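Local structure of carbohydrate kinase, FGGY (Rhodospirillum rubrum, 3IFR) at residues A336-E350 with V477-Y489. The protein probably phosphorylates D-xylulose, as a sugar kinase of the FGGY family. Residues are numbered along the deposited sequence; the frame is centred on the assembly and turned at random.
Sequences AGADGLVCLPYFLGE and VYDRLYRDFSALY
Phe485 and Leu488 of the C-terminal helix 475-496 pack against Val342 and Leu344 of strand 342-344, one strand of a two-stranded antiparallel sheet with strand 362-364. This is helix-on-sheet packing at the periphery of the C-terminal half of an FGGY kinase, which belongs to the actin-like ATPase clan; strand and helix axes come within 8.4 Å and run at 51° to each other. No hydrogen bond joins the two segments, and the contact is mostly apolar.

Leu344 can be followed outward. Its CB carries CG on the side of the backbone N, anti to the carbonyl carbon (chi1 -62°), and Leu344 CG already meets Leu488 CD2 at 3.7 Å. Beyond it the branches part: CD1 lies against Leu488 CG, whereas CD2 reaches the carbonyl O of Phe485, and also touches Phe485 CD1 and Tyr489 CB. Val342 continues this surface, Val342 CG1 resting on Leu488 CD2 at 3.7 Å, and Leu488 also touches Thr364 of the partner strand, so that both strands share it.

The Phe485 ring meets the end of the strand and the start of the following loop with its edge. The carbonyl O of Cys343 lies in the ring plane, 3.7 Å from Phe485 CD1, and Pro345 CD approaches the same edge. Farther along, the edge of the Tyr346 ring is directed at the face of Tyr489 in an offset edge-to-face pair, planes 76° apart.

At the other end of the contact Ala336 CB sits 3.7 Å from Tyr478 CZ. The tyrosine hydroxyl is hydrogen-bonded to Glu381 and Arg377 of helix 372-397, and the Glu381 carboxylate also accepts the backbone N-H of Gly337. One helical turn on from Val477, Leu481 CD2 lies 4.2 Å from Gly337 CA.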
# COMPACT_ATOMS: atom_id res chain seq x y z
N ALA A 336 29.72 10.70 2.60
CA ALA A 336 28.40 11.06 3.07
C ALA A 336 28.15 12.55 2.87
O ALA A 336 28.98 13.35 3.25
CB ALA A 336 28.28 10.73 4.56
N GLY A 337 27.00 12.92 2.30
CA GLY A 337 26.69 14.32 2.04
C GLY A 337 27.11 14.75 0.65
O GLY A 337 26.76 15.83 0.18
N ALA A 338 27.87 13.89 -0.02
CA ALA A 338 28.29 14.12 -1.42
C ALA A 338 28.95 15.46 -1.70
O ALA A 338 28.81 16.00 -2.77
CB ALA A 338 27.12 13.92 -2.35
N ASP A 339 29.68 16.00 -0.73
CA ASP A 339 30.51 17.19 -0.99
C ASP A 339 29.65 18.39 -1.29
O ASP A 339 29.93 19.15 -2.21
CB ASP A 339 31.48 16.93 -2.16
CG ASP A 339 32.73 16.14 -1.73
OD1 ASP A 339 33.53 16.68 -0.94
OD2 ASP A 339 32.91 14.99 -2.19
N GLY A 340 28.57 18.56 -0.51
CA GLY A 340 27.77 19.77 -0.61
C GLY A 340 26.62 19.72 -1.60
O GLY A 340 25.91 20.70 -1.78
N LEU A 341 26.44 18.58 -2.25
CA LEU A 341 25.29 18.35 -3.11
C LEU A 341 24.06 18.26 -2.21
O LEU A 341 24.14 17.66 -1.13
CB LEU A 341 25.44 17.05 -3.88
CG LEU A 341 26.12 17.14 -5.24
CD1 LEU A 341 25.93 15.88 -6.06
CD2 LEU A 341 25.48 18.27 -5.97
N VAL A 342 22.95 18.86 -2.63
CA VAL A 342 21.69 18.69 -1.93
C VAL A 342 20.62 18.46 -2.96
O VAL A 342 20.44 19.29 -3.83
CB VAL A 342 21.31 19.94 -1.11
CG1 VAL A 342 20.10 19.63 -0.24
CG2 VAL A 342 22.46 20.40 -0.26
N CYS A 343 19.89 17.36 -2.84
CA CYS A 343 18.82 17.04 -3.77
C CYS A 343 17.40 17.02 -3.13
O CYS A 343 17.20 16.45 -2.05
CB CYS A 343 19.14 15.72 -4.48
SG CYS A 343 17.79 14.86 -5.28
N LEU A 344 16.43 17.67 -3.78
CA LEU A 344 15.03 17.45 -3.48
C LEU A 344 14.49 16.45 -4.49
O LEU A 344 14.53 16.69 -5.69
CB LEU A 344 14.26 18.75 -3.61
CG LEU A 344 14.71 19.83 -2.65
CD1 LEU A 344 14.03 21.12 -3.01
CD2 LEU A 344 14.40 19.43 -1.19
N PRO A 345 13.92 15.33 -4.00
CA PRO A 345 13.54 14.23 -4.89
C PRO A 345 12.08 14.23 -5.30
O PRO A 345 11.50 13.14 -5.36
CB PRO A 345 13.78 13.00 -4.01
CG PRO A 345 13.74 13.54 -2.56
CD PRO A 345 13.64 15.03 -2.59
N TYR A 346 11.51 15.38 -5.61
CA TYR A 346 10.08 15.45 -5.96
C TYR A 346 9.77 15.55 -7.47
O TYR A 346 9.21 16.55 -7.97
CB TYR A 346 9.43 16.57 -5.15
CG TYR A 346 9.86 16.59 -3.68
CD1 TYR A 346 9.78 15.44 -2.90
CD2 TYR A 346 10.37 17.74 -3.10
CE1 TYR A 346 10.18 15.45 -1.57
CE2 TYR A 346 10.78 17.76 -1.77
CZ TYR A 346 10.68 16.61 -1.01
OH TYR A 346 11.08 16.63 0.31
N PHE A 347 10.09 14.47 -8.19
CA PHE A 347 9.96 14.43 -9.64
C PHE A 347 8.52 14.33 -10.18
O PHE A 347 8.25 14.69 -11.34
CB PHE A 347 10.83 13.30 -10.19
CG PHE A 347 12.27 13.41 -9.76
CD1 PHE A 347 13.15 14.27 -10.42
CD2 PHE A 347 12.74 12.66 -8.70
CE1 PHE A 347 14.47 14.38 -10.04
CE2 PHE A 347 14.06 12.76 -8.30
CZ PHE A 347 14.94 13.63 -8.97
N LEU A 348 7.60 13.84 -9.35
CA LEU A 348 6.18 13.80 -9.71
C LEU A 348 5.40 14.75 -8.82
O LEU A 348 4.17 14.77 -8.82
CB LEU A 348 5.61 12.39 -9.54
CG LEU A 348 5.96 11.38 -10.62
CD1 LEU A 348 7.24 11.77 -11.37
CD2 LEU A 348 6.08 9.97 -10.03
N GLY A 349 6.12 15.56 -8.07
CA GLY A 349 5.53 16.21 -6.91
C GLY A 349 5.90 15.37 -5.69
O GLY A 349 6.70 14.42 -5.79
N GLU A 350 5.32 15.73 -4.55
CA GLU A 350 5.54 15.07 -3.28
C GLU A 350 4.17 14.66 -2.75
O GLU A 350 3.17 14.88 -3.42
CB GLU A 350 6.23 16.05 -2.31
CG GLU A 350 6.02 15.75 -0.82
CD GLU A 350 6.40 16.93 0.07
OE1 GLU A 350 6.05 18.09 -0.28
OE2 GLU A 350 7.04 16.68 1.13
N VAL A 477 26.85 14.64 10.09
CA VAL A 477 26.68 15.00 8.71
C VAL A 477 25.26 14.78 8.19
O VAL A 477 24.71 15.64 7.59
CB VAL A 477 27.71 14.33 7.84
CG1 VAL A 477 27.76 12.92 8.09
CG2 VAL A 477 27.38 14.53 6.47
N TYR A 478 24.64 13.66 8.44
CA TYR A 478 23.29 13.49 7.92
C TYR A 478 22.25 14.40 8.60
O TYR A 478 21.29 14.82 7.96
CB TYR A 478 22.85 12.02 7.87
CG TYR A 478 23.47 11.29 6.72
CD1 TYR A 478 23.37 11.79 5.44
CD2 TYR A 478 24.16 10.09 6.90
CE1 TYR A 478 23.95 11.15 4.35
CE2 TYR A 478 24.73 9.44 5.83
CZ TYR A 478 24.63 9.98 4.56
OH TYR A 478 25.17 9.33 3.47
N ASP A 479 22.48 14.73 9.88
CA ASP A 479 21.68 15.72 10.56
C ASP A 479 21.72 17.08 9.85
O ASP A 479 20.65 17.70 9.63
CB ASP A 479 22.12 15.89 12.01
CG ASP A 479 21.47 14.88 12.95
OD1 ASP A 479 20.38 14.37 12.61
OD2 ASP A 479 22.03 14.61 14.02
N ARG A 480 22.93 17.54 9.53
CA ARG A 480 23.11 18.78 8.79
C ARG A 480 22.54 18.66 7.39
O ARG A 480 21.94 19.60 6.87
CB ARG A 480 24.58 19.16 8.69
CG ARG A 480 25.20 19.72 9.98
CD ARG A 480 26.68 20.19 9.81
NE ARG A 480 27.66 19.25 10.37
CZ ARG A 480 28.56 18.59 9.65
NH1 ARG A 480 29.40 17.74 10.24
NH2 ARG A 480 28.62 18.77 8.33
N LEU A 481 22.71 17.50 6.75
CA LEU A 481 22.11 17.32 5.41
C LEU A 481 20.62 17.46 5.54
O LEU A 481 19.99 18.19 4.76
CB LEU A 481 22.46 16.00 4.74
CG LEU A 481 22.14 15.98 3.24
CD1 LEU A 481 22.84 17.10 2.55
CD2 LEU A 481 22.56 14.64 2.63
N TYR A 482 20.06 16.80 6.56
CA TYR A 482 18.62 16.88 6.83
C TYR A 482 18.17 18.32 7.01
O TYR A 482 17.16 18.75 6.44
CB TYR A 482 18.25 16.09 8.07
CG TYR A 482 16.78 16.05 8.27
CD1 TYR A 482 15.99 15.23 7.47
CD2 TYR A 482 16.15 16.85 9.22
CE1 TYR A 482 14.61 15.19 7.62
CE2 TYR A 482 14.76 16.82 9.38
CZ TYR A 482 14.00 15.98 8.58
OH TYR A 482 12.61 15.90 8.70
N ARG A 483 18.95 19.07 7.78
CA ARG A 483 18.66 20.48 7.99
C ARG A 483 18.73 21.19 6.62
O ARG A 483 17.82 21.97 6.27
CB ARG A 483 19.61 21.05 9.04
CG ARG A 483 20.01 22.51 8.90
CD ARG A 483 21.20 22.88 9.84
NE ARG A 483 22.00 24.01 9.34
CZ ARG A 483 22.99 23.92 8.44
NH1 ARG A 483 23.34 22.73 7.93
NH2 ARG A 483 23.65 25.01 8.04
N ASP A 484 19.75 20.89 5.82
CA ASP A 484 19.82 21.49 4.48
C ASP A 484 18.63 21.16 3.57
O ASP A 484 18.09 22.02 2.94
CB ASP A 484 21.11 21.10 3.78
CG ASP A 484 22.29 21.83 4.32
OD1 ASP A 484 22.12 22.52 5.36
OD2 ASP A 484 23.37 21.73 3.71
N PHE A 485 18.29 19.89 3.48
CA PHE A 485 17.21 19.39 2.68
C PHE A 485 15.93 20.16 3.03
O PHE A 485 15.21 20.67 2.16
CB PHE A 485 17.12 17.91 3.03
CG PHE A 485 15.89 17.22 2.59
CD1 PHE A 485 15.83 16.62 1.34
CD2 PHE A 485 14.84 17.06 3.47
CE1 PHE A 485 14.72 15.95 0.96
CE2 PHE A 485 13.69 16.37 3.09
CZ PHE A 485 13.62 15.83 1.83
N SER A 486 15.65 20.25 4.32
CA SER A 486 14.49 20.97 4.83
C SER A 486 14.51 22.44 4.46
O SER A 486 13.49 22.98 4.10
CB SER A 486 14.45 20.85 6.36
OG SER A 486 13.75 19.68 6.70
N ALA A 487 15.66 23.08 4.60
CA ALA A 487 15.79 24.48 4.29
C ALA A 487 15.81 24.72 2.77
O ALA A 487 15.42 25.81 2.31
CB ALA A 487 17.05 25.04 4.93
N LEU A 488 16.25 23.73 2.00
CA LEU A 488 16.20 23.85 0.55
C LEU A 488 14.73 23.99 0.14
O LEU A 488 14.34 24.95 -0.51
CB LEU A 488 16.87 22.67 -0.16
CG LEU A 488 16.94 22.80 -1.69
CD1 LEU A 488 17.34 24.21 -2.17
CD2 LEU A 488 17.90 21.74 -2.25
N TYR A 489 13.90 23.05 0.60
CA TYR A 489 12.48 23.04 0.29
C TYR A 489 11.71 24.26 0.77
O TYR A 489 10.89 24.81 0.03
CB TYR A 489 11.82 21.81 0.86
CG TYR A 489 10.39 21.75 0.52
CD1 TYR A 489 9.99 21.61 -0.80
CD2 TYR A 489 9.42 21.85 1.50
CE1 TYR A 489 8.66 21.55 -1.15
CE2 TYR A 489 8.08 21.80 1.17
CZ TYR A 489 7.70 21.64 -0.16
OH TYR A 489 6.37 21.59 -0.50